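Local coordinates for Na-translocating NADH-quinone reductase subunit C NqrC (PDB 4XHF), which binds flavin mononucleotide through its FMN-binding domain and forms one subunit, C, of a larger membrane complex, at residues A[101-104]-A[109-112]; A[135-138]-A[143-146]; A[44-49]-A[60-65]. One frame throughout, in Å; residues are numbered along the deposited sequence.

The three contacts follow one another along the chain. Interactions 1 and 2 touch each other: Ile110 of the first packs on Tyr137 and Met144 of the second. Interaction 1 is a partly buried loop closure near the surface, its centre about 17 Å from that of the chain, made of weak carbonyl contacts and one apolar patch. Interaction 2 lies nearer the middle, about 9 Å from the chain centre, and uses paired backbone hydrogen bonds with aromatic packing. Interaction 3, on the other side of the chain's centre, is buried and wholly apolar, joining two helices. Helix 29-48 of interaction 3 packs, through Val45, on strand 129-139, the strand that supplies segment 135-138 of interaction 2.

Interaction 1 (A[101-104]-A[109-112]); sequences STPK and KIKT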
loop_
_atom_site.group_PDB
_atom_site.type_symbol
_atom_site.label_atom_id
_atom_site.label_comp_id
_atom_site.label_asym_id
_atom_site.label_seq_id
_atom_site.Cartn_x
_atom_site.Cartn_y
_atom_site.Cartn_z
ATOM N N SER A 101 9.460 -6.353 -15.216
ATOM C CA SER A 101 9.253 -5.760 -16.531
ATOM C C SER A 101 9.200 -4.241 -16.415
ATOM O O SER A 101 9.121 -3.697 -15.314
ATOM C CB SER A 101 7.965 -6.287 -17.170
ATOM O OG SER A 101 6.819 -5.755 -16.529
ATOM N N THR A 102 9.245 -3.565 -17.559
ATOM C CA THR A 102 9.164 -2.111 -17.609
ATOM C C THR A 102 7.719 -1.680 -17.840
ATOM O O THR A 102 7.090 -2.132 -18.799
ATOM C CB THR A 102 10.054 -1.544 -18.725
ATOM O OG1 THR A 102 11.404 -1.976 -18.523
ATOM C CG2 THR A 102 10.013 -0.021 -18.743
ATOM N N PRO A 103 7.182 -0.806 -16.967
ATOM C CA PRO A 103 5.787 -0.387 -17.156
ATOM C C PRO A 103 5.579 0.367 -18.464
ATOM O O PRO A 103 6.506 1.020 -18.941
ATOM C CB PRO A 103 5.524 0.534 -15.956
ATOM C CG PRO A 103 6.606 0.247 -14.982
ATOM C CD PRO A 103 7.788 -0.172 -15.783
ATOM N N LYS A 104 4.380 0.282 -19.031
ATOM C CA LYS A 104 4.058 1.054 -20.225
ATOM C C LYS A 104 3.912 2.525 -19.859
ATOM O O LYS A 104 4.567 3.383 -20.438
ATOM C CB LYS A 104 2.775 0.549 -20.883
ATOM C CG LYS A 104 2.460 1.244 -22.203
ATOM C CD LYS A 104 0.972 1.506 -22.368
ATOM C CE LYS A 104 0.684 2.285 -23.641
ATOM N NZ LYS A 104 1.391 3.596 -23.672
ATOM N N LYS A 109 7.164 6.528 -11.778
ATOM C CA LYS A 109 8.592 6.632 -12.068
ATOM C C LYS A 109 9.396 5.569 -11.327
ATOM O O LYS A 109 10.420 5.869 -10.714
ATOM C CB LYS A 109 9.108 8.028 -11.705
ATOM C CG LYS A 109 8.327 9.155 -12.361
ATOM C CD LYS A 109 8.722 10.516 -11.817
ATOM C CE LYS A 109 7.771 11.595 -12.317
ATOM N NZ LYS A 109 8.061 12.933 -11.733
ATOM N N ILE A 110 8.924 4.326 -11.386
ATOM C CA ILE A 110 9.599 3.216 -10.720
ATOM C C ILE A 110 10.520 2.466 -11.679
ATOM O O ILE A 110 11.254 1.572 -11.262
ATOM C CB ILE A 110 8.586 2.222 -10.107
ATOM C CG1 ILE A 110 7.698 1.600 -11.192
ATOM C CG2 ILE A 110 7.739 2.928 -9.056
ATOM C CD1 ILE A 110 6.780 0.505 -10.682
ATOM N N LYS A 111 10.460 2.824 -12.961
ATOM C CA LYS A 111 11.365 2.299 -13.990
ATOM C C LYS A 111 11.170 0.811 -14.279
ATOM O O LYS A 111 11.128 0.404 -15.439
ATOM C CB LYS A 111 12.823 2.554 -13.593
ATOM C CG LYS A 111 13.201 4.028 -13.526
ATOM C CD LYS A 111 13.369 4.643 -14.912
ATOM C CE LYS A 111 14.584 4.078 -15.643
ATOM N NZ LYS A 111 14.868 4.800 -16.911
ATOM N N THR A 112 11.059 -0.000 -13.233
ATOM C CA THR A 112 10.848 -1.431 -13.396
ATOM C C THR A 112 9.820 -1.912 -12.379
ATOM O O THR A 112 9.716 -1.357 -11.285
ATOM C CB THR A 112 12.170 -2.218 -13.243
ATOM O OG1 THR A 112 11.935 -3.616 -13.453
ATOM C CG2 THR A 112 12.777 -2.006 -11.864
#
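Pro103 and Ile110 form the apolar, buried part of this contact, with CG of the proline 4.2 Å from CG1 of the isoleucine. Helix 221-234 backs both through Phe233, so a rigid ring and a branched side chain suit this inner side. The Lys111 carbonyl is closely packed: Pro103 CD comes within 3.4 Å of Lys111 O, and the Thr102 methyl CG2 lies 3.5 Å from the same oxygen. A first torsion of -57° sets CG2 anti to the backbone N of Thr102, and it is this methyl that lies nearest Lys111 O. Thr112 CA makes a CA-H...O contact with Ser101 O at 3.4 Å. The Thr112 hydroxyl has its hydrogen bond elsewhere, to Ala94 O. No hydrogen bond crosses between the segments. The outer side is looser, for Thr102 and Lys111 are exposed and Lys111 points away, a long charged chain fitted to solvent. Lys111 has a positive phi (67°, with psi -46°), the backbone shape of a classic gamma turn, and Asp106 takes the amides of Ile110 and Lys111. Backbone pairing of Ser101 with Arg113 closes the loop, making this the base of a long hairpin connection between antiparallel strands 100-101 and 113-123.

Interaction 2 (A[135-138]-A[143-146]); sequences PFYG and SMIY
Gly138 and Ile145 satisfy each other's backbone as an antiparallel hydrogen-bonded pair. Gly138 N reaches Ile145 O at 3.1 Å, in the carbonyl plane, and Ile145 N returns a bond of 2.9 Å to Gly138 O, tilted 32° from that carbonyl's plane. Ile145 O also receives a CA-H...O contact from Tyr137 CA at 3.0 Å. Beyond the pair, Tyr137 O accepts from Trp234 NE1, and Ser143 OG bonds to Glu168, a residue of the FMN pocket. Tyr137 and Tyr146 form the next, non-hydrogen-bonded pair, and their side chains run alongside each other on one face of the sheet. The rings are nearly parallel, at 8°, but slid so far that they barely overlap; instead Tyr137 CB sits over the Tyr146 ring, 3.9 Å from its centroid, as a CH-pi contact. Met144, flexible and unbranched, bends at both chi2 and chi3 to bring its methyl CE to the edge of the Tyr137 ring (3.6 Å from CD2) and to 3.3 Å from Gly138 C. The hairpin of strands 129-139 and 144-151 is continued by strand 158-165, which bonds the Tyr146 backbone, while helix 221-234 packs on Phe136 and Ile145.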
loop_
_atom_site.group_PDB
_atom_site.type_symbol
_atom_site.label_atom_id
_atom_site.label_comp_id
_atom_site.label_asym_id
_atom_site.label_seq_id
_atom_site.Cartn_x
_atom_site.Cartn_y
_atom_site.Cartn_z
ATOM N N PRO A 135 0.896 -3.265 -1.077
ATOM C CA PRO A 135 2.046 -2.361 -1.098
ATOM C C PRO A 135 1.972 -1.373 -2.253
ATOM O O PRO A 135 1.526 -1.729 -3.344
ATOM C CB PRO A 135 3.231 -3.310 -1.270
ATOM C CG PRO A 135 2.667 -4.453 -2.038
ATOM C CD PRO A 135 1.260 -4.616 -1.537
ATOM N N PHE A 136 2.404 -0.142 -2.011
ATOM C CA PHE A 136 2.523 0.839 -3.074
ATOM C C PHE A 136 3.787 1.640 -2.839
ATOM O O PHE A 136 4.231 1.800 -1.703
ATOM C CB PHE A 136 1.300 1.757 -3.123
ATOM C CG PHE A 136 1.312 2.834 -2.087
ATOM C CD1 PHE A 136 1.146 2.525 -0.750
ATOM C CD2 PHE A 136 1.488 4.155 -2.449
ATOM C CE1 PHE A 136 1.153 3.513 0.207
ATOM C CE2 PHE A 136 1.498 5.149 -1.496
ATOM C CZ PHE A 136 1.329 4.827 -0.165
ATOM N N TYR A 137 4.379 2.121 -3.923
ATOM C CA TYR A 137 5.537 2.989 -3.821
ATOM C C TYR A 137 5.716 3.767 -5.110
ATOM O O TYR A 137 5.198 3.383 -6.158
ATOM C CB TYR A 137 6.799 2.187 -3.493
ATOM C CG TYR A 137 7.237 1.222 -4.571
ATOM C CD1 TYR A 137 6.649 -0.030 -4.689
ATOM C CD2 TYR A 137 8.251 1.555 -5.458
ATOM C CE1 TYR A 137 7.050 -0.917 -5.670
ATOM C CE2 TYR A 137 8.659 0.675 -6.441
ATOM C CZ TYR A 137 8.058 -0.560 -6.541
ATOM O OH TYR A 137 8.463 -1.437 -7.521
ATOM N N GLY A 138 6.438 4.874 -5.019
ATOM C CA GLY A 138 6.646 5.742 -6.160
ATOM C C GLY A 138 7.585 6.873 -5.803
ATOM O O GLY A 138 7.799 7.165 -4.628
ATOM N N SER A 143 13.076 11.229 -3.894
ATOM C CA SER A 143 13.307 9.861 -3.449
ATOM C C SER A 143 12.103 8.957 -3.649
ATOM O O SER A 143 10.999 9.419 -3.936
ATOM C CB SER A 143 13.696 9.858 -1.972
ATOM O OG SER A 143 12.616 10.312 -1.175
ATOM N N MET A 144 12.338 7.659 -3.489
ATOM C CA MET A 144 11.275 6.669 -3.514
ATOM C C MET A 144 10.570 6.638 -2.165
ATOM O O MET A 144 11.211 6.663 -1.114
ATOM C CB MET A 144 11.833 5.284 -3.847
ATOM C CG MET A 144 12.472 5.168 -5.228
ATOM S SD MET A 144 11.390 5.652 -6.590
ATOM C CE MET A 144 9.944 4.667 -6.229
ATOM N N ILE A 145 9.244 6.582 -2.212
ATOM C CA ILE A 145 8.421 6.521 -1.014
ATOM C C ILE A 145 7.679 5.190 -0.999
ATOM O O ILE A 145 7.022 4.842 -1.973
ATOM C CB ILE A 145 7.420 7.696 -0.959
ATOM C CG1 ILE A 145 8.166 9.035 -1.020
ATOM C CG2 ILE A 145 6.570 7.621 0.303
ATOM C CD1 ILE A 145 7.273 10.234 -1.292
ATOM N N TYR A 146 7.804 4.453 0.103
ATOM C CA TYR A 146 7.193 3.131 0.245
ATOM C C TYR A 146 6.138 3.105 1.342
ATOM O O TYR A 146 6.305 3.729 2.388
ATOM C CB TYR A 146 8.258 2.083 0.563
ATOM C CG TYR A 146 9.252 1.859 -0.543
ATOM C CD1 TYR A 146 10.271 2.769 -0.782
ATOM C CD2 TYR A 146 9.180 0.728 -1.338
ATOM C CE1 TYR A 146 11.184 2.562 -1.791
ATOM C CE2 TYR A 146 10.086 0.511 -2.346
ATOM C CZ TYR A 146 11.087 1.429 -2.571
ATOM O OH TYR A 146 11.993 1.207 -3.582
#

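Interaction 3 (A[44-49]-A[60-65]); sequences YVLMAA and RDIFAK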
loop_
_atom_site.group_PDB
_atom_site.type_symbol
_atom_site.label_atom_id
_atom_site.label_comp_id
_atom_site.label_asym_id
_atom_site.label_seq_id
_atom_site.Cartn_x
_atom_site.Cartn_y
_atom_site.Cartn_z
ATOM N N TYR A 44 2.865 -2.882 10.340
ATOM C CA TYR A 44 2.424 -1.998 9.261
ATOM C C TYR A 44 1.071 -2.431 8.707
ATOM O O TYR A 44 0.168 -1.613 8.530
ATOM C CB TYR A 44 3.445 -1.973 8.118
ATOM C CG TYR A 44 4.794 -1.374 8.457
ATOM C CD1 TYR A 44 4.923 -0.377 9.415
ATOM C CD2 TYR A 44 5.942 -1.807 7.806
ATOM C CE1 TYR A 44 6.160 0.168 9.716
ATOM C CE2 TYR A 44 7.179 -1.269 8.101
ATOM C CZ TYR A 44 7.284 -0.284 9.055
ATOM O OH TYR A 44 8.519 0.251 9.347
ATOM N N VAL A 45 0.942 -3.726 8.438
ATOM C CA VAL A 45 -0.260 -4.276 7.824
ATOM C C VAL A 45 -1.460 -4.117 8.747
ATOM O O VAL A 45 -2.530 -3.697 8.313
ATOM C CB VAL A 45 -0.061 -5.769 7.459
ATOM C CG1 VAL A 45 -1.375 -6.428 7.045
ATOM C CG2 VAL A 45 0.962 -5.898 6.344
ATOM N N LEU A 46 -1.279 -4.441 10.023
ATOM C CA LEU A 46 -2.367 -4.329 10.989
ATOM C C LEU A 46 -2.751 -2.869 11.199
ATOM O O LEU A 46 -3.930 -2.543 11.321
ATOM C CB LEU A 46 -1.978 -4.969 12.322
ATOM C CG LEU A 46 -1.796 -6.489 12.322
ATOM C CD1 LEU A 46 -1.282 -6.948 13.677
ATOM C CD2 LEU A 46 -3.091 -7.214 11.968
ATOM N N MET A 47 -1.753 -1.992 11.231
ATOM C CA MET A 47 -2.000 -0.566 11.402
ATOM C C MET A 47 -2.803 -0.013 10.231
ATOM O O MET A 47 -3.717 0.791 10.414
ATOM C CB MET A 47 -0.683 0.196 11.545
ATOM C CG MET A 47 -0.065 0.094 12.934
ATOM S SD MET A 47 1.529 0.922 13.131
ATOM C CE MET A 47 1.725 1.775 11.566
ATOM N N ALA A 48 -2.459 -0.452 9.027
ATOM C CA ALA A 48 -3.165 -0.015 7.830
ATOM C C ALA A 48 -4.597 -0.541 7.823
ATOM O O ALA A 48 -5.524 0.161 7.424
ATOM C CB ALA A 48 -2.426 -0.473 6.589
ATOM N N ALA A 49 -4.772 -1.776 8.282
ATOM C CA ALA A 49 -6.080 -2.425 8.281
ATOM C C ALA A 49 -6.940 -1.994 9.466
ATOM O O ALA A 49 -8.086 -2.423 9.596
ATOM C CB ALA A 49 -5.905 -3.932 8.287
ATOM N N ARG A 60 1.848 -10.452 16.787
ATOM C CA ARG A 60 2.245 -11.610 15.993
ATOM C C ARG A 60 1.114 -12.628 15.928
ATOM O O ARG A 60 0.824 -13.185 14.869
ATOM C CB ARG A 60 3.498 -12.264 16.577
ATOM C CG ARG A 60 4.740 -11.392 16.536
ATOM C CD ARG A 60 5.999 -12.230 16.704
ATOM N NE ARG A 60 7.215 -11.420 16.791
ATOM C CZ ARG A 60 7.895 -11.176 17.912
ATOM N NH1 ARG A 60 7.499 -11.673 19.080
ATOM N NH2 ARG A 60 8.989 -10.428 17.865
ATOM N N ASP A 61 0.482 -12.866 17.072
ATOM C CA ASP A 61 -0.615 -13.821 17.165
ATOM C C ASP A 61 -1.847 -13.289 16.441
ATOM O O ASP A 61 -2.571 -14.040 15.792
ATOM C CB ASP A 61 -0.957 -14.114 18.629
ATOM C CG ASP A 61 0.268 -14.444 19.466
ATOM O OD1 ASP A 61 1.275 -14.919 18.900
ATOM O OD2 ASP A 61 0.220 -14.226 20.696
ATOM N N ILE A 62 -2.079 -11.988 16.563
ATOM C CA ILE A 62 -3.218 -11.348 15.918
ATOM C C ILE A 62 -3.056 -11.411 14.403
ATOM O O ILE A 62 -4.007 -11.706 13.681
ATOM C CB ILE A 62 -3.371 -9.884 16.385
ATOM C CG1 ILE A 62 -3.750 -9.857 17.868
ATOM C CG2 ILE A 62 -4.435 -9.149 15.565
ATOM C CD1 ILE A 62 -3.652 -8.500 18.519
ATOM N N PHE A 63 -1.844 -11.144 13.932
ATOM C CA PHE A 63 -1.542 -11.211 12.508
ATOM C C PHE A 63 -1.760 -12.626 11.984
ATOM O O PHE A 63 -2.425 -12.828 10.970
ATOM C CB PHE A 63 -0.102 -10.763 12.246
ATOM C CG PHE A 63 0.265 -10.710 10.789
ATOM C CD1 PHE A 63 0.654 -11.856 10.114
ATOM C CD2 PHE A 63 0.235 -9.510 10.096
ATOM C CE1 PHE A 63 0.995 -11.808 8.774
ATOM C CE2 PHE A 63 0.579 -9.456 8.756
ATOM C CZ PHE A 63 0.959 -10.607 8.097
ATOM N N ALA A 64 -1.202 -13.602 12.693
ATOM C CA ALA A 64 -1.249 -14.993 12.261
ATOM C C ALA A 64 -2.681 -15.506 12.123
ATOM O O ALA A 64 -2.966 -16.346 11.270
ATOM C CB ALA A 64 -0.472 -15.865 13.233
ATOM N N LYS A 65 -3.580 -14.995 12.958
ATOM C CA LYS A 65 -4.963 -15.455 12.965
ATOM C C LYS A 65 -5.830 -14.708 11.960
ATOM O O LYS A 65 -6.663 -15.310 11.286
ATOM C CB LYS A 65 -5.564 -15.306 14.364
ATOM C CG LYS A 65 -7.024 -15.736 14.470
ATOM C CD LYS A 65 -7.226 -17.157 13.955
ATOM C CE LYS A 65 -8.574 -17.731 14.360
ATOM N NZ LYS A 65 -9.733 -17.021 13.749
#
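Val45 and Leu46, which meet Phe63 and Ile62 of helix 58-66, stand on a helical turn whose shortest backbone bond runs from Ala48 N to Tyr44 O at 2.9 Å; Val45 O is taken in the same way by Ala49 N. Such internal pairing occupies main-chain polar groups and leaves the side chains to make the contact. Phe63 has CG anti to its backbone N (chi1 -176°), which carries the ring out toward helix 29-48. Val45 comes to the ring at its edge, near the ring plane, with CB 4.0 Å from Phe63 CE2, and the two side chains cross at about a right angle. Leu46 also adjoins that edge through CG, while its CD1 lies 4.2 Å from Phe63 CB and 4.3 Å from Ile62 CG2. Branched aliphatics suit the position because they fill the gap between helix segments whose axes stay 10.7 Å apart and are inclined at 72°. Phe120 of strand 113-123 touches both Val45 and Phe63, Val51 touches both Leu46 and Ile62, and Arg60 forms a salt bridge with Asp39. No hydrogen bond links the two segments, so within this contact cohesion rests on burial and van der Waals fit, not on directional bonds.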